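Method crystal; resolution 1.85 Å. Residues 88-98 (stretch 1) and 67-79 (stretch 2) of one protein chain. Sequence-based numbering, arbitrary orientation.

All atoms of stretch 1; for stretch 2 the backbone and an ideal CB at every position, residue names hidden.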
# COMPACT_ATOMS: atom_id res chain seq x y z
N GLN A 88 -2.49 -0.87 -17.55
CA GLN A 88 -1.95 -2.08 -18.16
C GLN A 88 -2.54 -3.36 -17.59
O GLN A 88 -2.69 -3.50 -16.37
CB GLN A 88 -0.42 -2.12 -18.01
CG GLN A 88 0.33 -1.12 -18.89
CD GLN A 88 0.31 0.29 -18.33
OE1 GLN A 88 0.22 0.49 -17.12
NE2 GLN A 88 0.38 1.28 -19.22
N TYR A 89 -2.86 -4.30 -18.47
CA TYR A 89 -3.40 -5.60 -18.08
C TYR A 89 -2.78 -6.72 -18.90
O TYR A 89 -2.55 -6.57 -20.10
CB TYR A 89 -4.93 -5.62 -18.24
CG TYR A 89 -5.65 -4.71 -17.27
CD1 TYR A 89 -5.86 -3.37 -17.57
CD2 TYR A 89 -6.12 -5.20 -16.06
CE1 TYR A 89 -6.51 -2.54 -16.68
CE2 TYR A 89 -6.78 -4.37 -15.17
CZ TYR A 89 -6.97 -3.04 -15.49
OH TYR A 89 -7.62 -2.21 -14.60
N THR A 90 -2.51 -7.85 -18.26
CA THR A 90 -2.02 -9.03 -18.96
C THR A 90 -3.19 -9.94 -19.33
O THR A 90 -3.84 -10.52 -18.46
CB THR A 90 -1.01 -9.82 -18.12
OG1 THR A 90 0.10 -8.98 -17.79
CG2 THR A 90 -0.52 -11.03 -18.90
N VAL A 91 -3.45 -10.06 -20.63
CA VAL A 91 -4.51 -10.94 -21.11
C VAL A 91 -3.93 -12.31 -21.44
O VAL A 91 -3.05 -12.43 -22.30
CB VAL A 91 -5.21 -10.36 -22.35
CG1 VAL A 91 -6.21 -11.37 -22.92
CG2 VAL A 91 -5.91 -9.06 -22.01
N PRO A 92 -4.40 -13.35 -20.74
CA PRO A 92 -3.92 -14.72 -20.97
C PRO A 92 -4.22 -15.21 -22.38
O PRO A 92 -4.97 -14.56 -23.12
CB PRO A 92 -4.70 -15.55 -19.94
CG PRO A 92 -5.11 -14.56 -18.89
CD PRO A 92 -5.36 -13.28 -19.62
N TYR A 93 -3.63 -16.34 -22.76
CA TYR A 93 -3.97 -16.98 -24.02
C TYR A 93 -5.44 -17.41 -24.00
O TYR A 93 -5.83 -18.26 -23.21
CB TYR A 93 -3.07 -18.19 -24.27
CG TYR A 93 -3.36 -18.94 -25.54
CD1 TYR A 93 -2.81 -18.54 -26.75
CD2 TYR A 93 -4.19 -20.06 -25.54
CE1 TYR A 93 -3.08 -19.23 -27.92
CE2 TYR A 93 -4.46 -20.76 -26.71
CZ TYR A 93 -3.90 -20.33 -27.89
OH TYR A 93 -4.17 -21.02 -29.05
N TYR A 94 -6.23 -16.79 -24.86
CA TYR A 94 -7.64 -17.13 -25.02
C TYR A 94 -7.93 -17.47 -26.47
O TYR A 94 -7.90 -16.58 -27.32
CB TYR A 94 -8.55 -15.98 -24.57
CG TYR A 94 -8.57 -15.69 -23.09
CD1 TYR A 94 -8.52 -16.72 -22.15
CD2 TYR A 94 -8.64 -14.39 -22.62
CE1 TYR A 94 -8.54 -16.45 -20.80
CE2 TYR A 94 -8.66 -14.11 -21.27
CZ TYR A 94 -8.61 -15.14 -20.36
OH TYR A 94 -8.64 -14.86 -19.02
N ASP A 95 -8.21 -18.74 -26.76
CA ASP A 95 -8.47 -19.15 -28.14
C ASP A 95 -9.97 -19.17 -28.42
O ASP A 95 -10.42 -19.54 -29.51
CB ASP A 95 -7.85 -20.53 -28.42
CG ASP A 95 -8.55 -21.66 -27.68
OD1 ASP A 95 -9.30 -21.40 -26.72
OD2 ASP A 95 -8.32 -22.83 -28.06
N THR A 96 -10.74 -18.77 -27.41
CA THR A 96 -12.19 -18.70 -27.48
C THR A 96 -12.61 -17.37 -26.86
O THR A 96 -11.91 -16.85 -25.99
CB THR A 96 -12.86 -19.87 -26.73
OG1 THR A 96 -12.25 -21.10 -27.13
CG2 THR A 96 -14.35 -19.94 -27.01
N TRP A 97 -13.73 -16.81 -27.31
CA TRP A 97 -14.20 -15.53 -26.79
C TRP A 97 -14.41 -15.59 -25.28
O TRP A 97 -15.12 -16.46 -24.78
CB TRP A 97 -15.49 -15.09 -27.49
CG TRP A 97 -15.29 -14.80 -28.94
CD1 TRP A 97 -15.84 -15.47 -29.99
CD2 TRP A 97 -14.46 -13.77 -29.50
NE1 TRP A 97 -15.41 -14.91 -31.18
CE2 TRP A 97 -14.56 -13.87 -30.90
CE3 TRP A 97 -13.64 -12.78 -28.95
CZ2 TRP A 97 -13.88 -13.01 -31.76
CZ3 TRP A 97 -12.97 -11.92 -29.80
CH2 TRP A 97 -13.09 -12.05 -31.19
N THR A 98 -13.77 -14.67 -24.57
CA THR A 98 -13.76 -14.69 -23.11
C THR A 98 -13.93 -13.28 -22.54
O THR A 98 -13.29 -12.34 -23.01
CB THR A 98 -12.44 -15.29 -22.58
OG1 THR A 98 -12.15 -16.51 -23.27
CG2 THR A 98 -12.53 -15.56 -21.08
N UNK A 67 -13.03 -10.78 -25.32
CA UNK A 67 -11.77 -10.76 -26.04
C UNK A 67 -11.24 -12.15 -26.37
O UNK A 67 -11.76 -13.17 -25.92
CB UNK A 67 -10.73 -10.00 -25.22
N UNK A 68 -10.19 -12.16 -27.18
CA UNK A 68 -9.39 -13.35 -27.42
C UNK A 68 -7.95 -12.90 -27.58
O UNK A 68 -7.68 -11.73 -27.83
CB UNK A 68 -9.88 -14.12 -28.65
N UNK A 69 -7.01 -13.83 -27.44
CA UNK A 69 -5.60 -13.51 -27.54
C UNK A 69 -4.82 -14.78 -27.85
O UNK A 69 -4.64 -15.63 -26.98
CB UNK A 69 -5.09 -12.86 -26.25
N UNK A 70 -4.39 -14.92 -29.10
CA UNK A 70 -3.80 -16.18 -29.55
C UNK A 70 -2.36 -16.06 -30.04
O UNK A 70 -1.81 -17.01 -30.60
CB UNK A 70 -4.66 -16.77 -30.67
N UNK A 71 -1.73 -14.91 -29.82
CA UNK A 71 -0.34 -14.74 -30.25
C UNK A 71 0.64 -15.34 -29.24
O UNK A 71 1.62 -15.99 -29.61
CB UNK A 71 -0.03 -13.26 -30.46
N UNK A 72 0.37 -15.13 -27.95
CA UNK A 72 1.27 -15.59 -26.89
C UNK A 72 0.58 -16.58 -25.95
O UNK A 72 -0.40 -16.24 -25.30
CB UNK A 72 1.80 -14.40 -26.09
N UNK A 73 1.11 -17.80 -25.89
CA UNK A 73 0.58 -18.83 -25.00
C UNK A 73 0.69 -18.42 -23.53
O UNK A 73 -0.14 -18.80 -22.70
CB UNK A 73 1.32 -20.15 -25.23
N UNK A 74 1.72 -17.64 -23.21
CA UNK A 74 1.97 -17.25 -21.83
C UNK A 74 1.28 -15.96 -21.42
O UNK A 74 1.50 -15.46 -20.32
CB UNK A 74 3.48 -17.11 -21.61
N UNK A 75 0.46 -15.41 -22.31
CA UNK A 75 -0.24 -14.17 -22.05
C UNK A 75 0.46 -12.98 -22.69
O UNK A 75 1.65 -13.04 -22.98
CB UNK A 75 -0.38 -13.95 -20.54
N UNK A 76 -0.28 -11.89 -22.89
CA UNK A 76 0.28 -10.72 -23.56
C UNK A 76 -0.26 -9.43 -22.95
O UNK A 76 -1.46 -9.27 -22.76
CB UNK A 76 -0.03 -10.76 -25.06
N UNK A 77 0.66 -8.51 -22.64
CA UNK A 77 0.29 -7.22 -22.06
C UNK A 77 -0.65 -6.44 -22.98
O UNK A 77 -0.43 -6.36 -24.19
CB UNK A 77 1.54 -6.39 -21.77
N UNK A 78 -1.70 -5.87 -22.40
CA UNK A 78 -2.60 -5.00 -23.14
C UNK A 78 -2.78 -3.70 -22.38
O UNK A 78 -2.50 -3.63 -21.18
CB UNK A 78 -3.95 -5.68 -23.38
N UNK A 79 -3.25 -2.67 -23.07
CA UNK A 79 -3.40 -1.36 -22.46
C UNK A 79 -4.75 -0.72 -22.75
O UNK A 79 -5.09 -0.46 -23.91
CB UNK A 79 -2.28 -0.44 -22.94

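Position 67 pairs with Thr 98: its N meets Thr 98 O and its O accepts from Thr 98 N, both at 2.8 Å. The CB lies on the sheet face of Val 91 and Tyr 94, 5.3 Å from Val 91 CG1, which leaves a gap for a branched or medium apolar residue. Valine is found; its CG2 comes within 4.2 Å of both Val 91 CG1 and Tyr 94 CD2.

At 68 the CB points sideways, 3.4 Å from Tyr 94 O and 4.0 Å from Trp 97 CZ3. A small residue suits, and alanine sits there, its methyl against the indole.

Position 69 pairs with Tyr 94 through two 2.9 Å bonds, N to Tyr 94 O and O from Tyr 94 N. Its CB is 3.8 Å from Val 91 CG1, yet the carbonyls of Val 91 and Pro 92 lie close by: an apolar stem would fit, and a donor at its end would pay. Glutamine supplies both. Its NE2 makes weak bonds to Val 91 O (3.2 Å) and Pro 92 O (3.3 Å), while its OE1 accepts from the backbone N of 72, tying loop to strand.

The CB of 70 lies 4.0 Å from Tyr 93 CE1, favouring an aliphatic group. Isoleucine serves, also placing CG2 3.8 Å from Asp 95 CA.

Positions 71 and 72 have no stretch 1 atom near CB; they are leucine and aspartate, the latter opening a type I turn and salt-bridged to the side chain of 76.

At 73 CB points away, but a long chain could return to the Tyr 93 ring. Lysine does: CD lies over one face, 3.9 Å from the ring centroid, and NZ makes a weak 3.1 Å bond to Tyr 93 OH. Position 74 has room for a CB, so this contact does not demand the glycine present.

At 75, phi/psi of 98/159 would jam a CB against the preceding carbonyl, and the ideal CB is also tight at 3.4 Å from Thr 90 CG2. Glycine is the answer.

Position 76 pairs with Val 91, its N 2.9 Å from Val 91 O; its CB finds little of stretch 1 nearby, so many side chains would do. Arginine reaches back to Asp 72.

At 77 CB shares a face with Thr 90 and Gln 88, suiting an aliphatic; leucine's CD1 is 3.8 Å from Gln 88 CB.

Position 78, 4.1 Å from Val 91 CG2 at CB, accepts many stems; glutamine packs CG 3.6 Å from Val 91 CG2.

Position 79, beside Gln 88, suits beta-branched residues; threonine has OG1 3.8 Å from Gln 88 CG.

Stretch 2 (67-79) VAQILDKGGRLQT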
# COMPACT_ATOMS: atom_id res chain seq x y z
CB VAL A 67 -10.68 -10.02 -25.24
CG1 VAL A 67 -11.16 -8.64 -24.84
CG2 VAL A 67 -10.28 -10.83 -24.01
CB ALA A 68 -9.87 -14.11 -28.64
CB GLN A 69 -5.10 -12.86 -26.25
CG GLN A 69 -3.73 -12.20 -26.34
CD GLN A 69 -2.60 -13.20 -26.26
OE1 GLN A 69 -1.82 -13.35 -27.21
NE2 GLN A 69 -2.49 -13.89 -25.13
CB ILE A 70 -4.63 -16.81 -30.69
CG1 ILE A 70 -4.68 -15.87 -31.90
CG2 ILE A 70 -6.04 -17.13 -30.20
CD1 ILE A 70 -5.31 -16.49 -33.13
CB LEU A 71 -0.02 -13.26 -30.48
CG LEU A 71 1.35 -13.01 -31.10
CD1 LEU A 71 1.45 -13.69 -32.46
CD2 LEU A 71 1.63 -11.51 -31.23
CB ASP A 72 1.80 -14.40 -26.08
CG ASP A 72 2.65 -13.46 -26.91
OD1 ASP A 72 3.37 -13.94 -27.81
OD2 ASP A 72 2.60 -12.23 -26.66
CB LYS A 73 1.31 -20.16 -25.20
CG LYS A 73 1.31 -20.68 -26.63
CD LYS A 73 -0.06 -21.17 -27.07
CE LYS A 73 0.03 -21.84 -28.44
NZ LYS A 73 -1.30 -22.23 -28.98
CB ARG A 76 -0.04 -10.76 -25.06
CG ARG A 76 0.62 -9.65 -25.87
CD ARG A 76 0.45 -9.89 -27.37
NE ARG A 76 1.13 -8.87 -28.17
CZ ARG A 76 2.40 -8.96 -28.57
NH1 ARG A 76 3.12 -10.02 -28.24
NH2 ARG A 76 2.94 -7.98 -29.29
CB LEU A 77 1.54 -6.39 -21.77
CG LEU A 77 1.31 -5.06 -21.06
CD1 LEU A 77 0.87 -5.29 -19.62
CD2 LEU A 77 2.55 -4.17 -21.11
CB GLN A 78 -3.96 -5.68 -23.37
CG GLN A 78 -3.88 -6.99 -24.14
CD GLN A 78 -3.31 -6.81 -25.54
OE1 GLN A 78 -3.61 -5.83 -26.22
NE2 GLN A 78 -2.50 -7.76 -25.97
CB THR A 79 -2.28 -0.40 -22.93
OG1 THR A 79 -1.01 -0.89 -22.47
CG2 THR A 79 -2.51 1.00 -22.37
O HOH W 1 -1.94 -17.69 -21.00
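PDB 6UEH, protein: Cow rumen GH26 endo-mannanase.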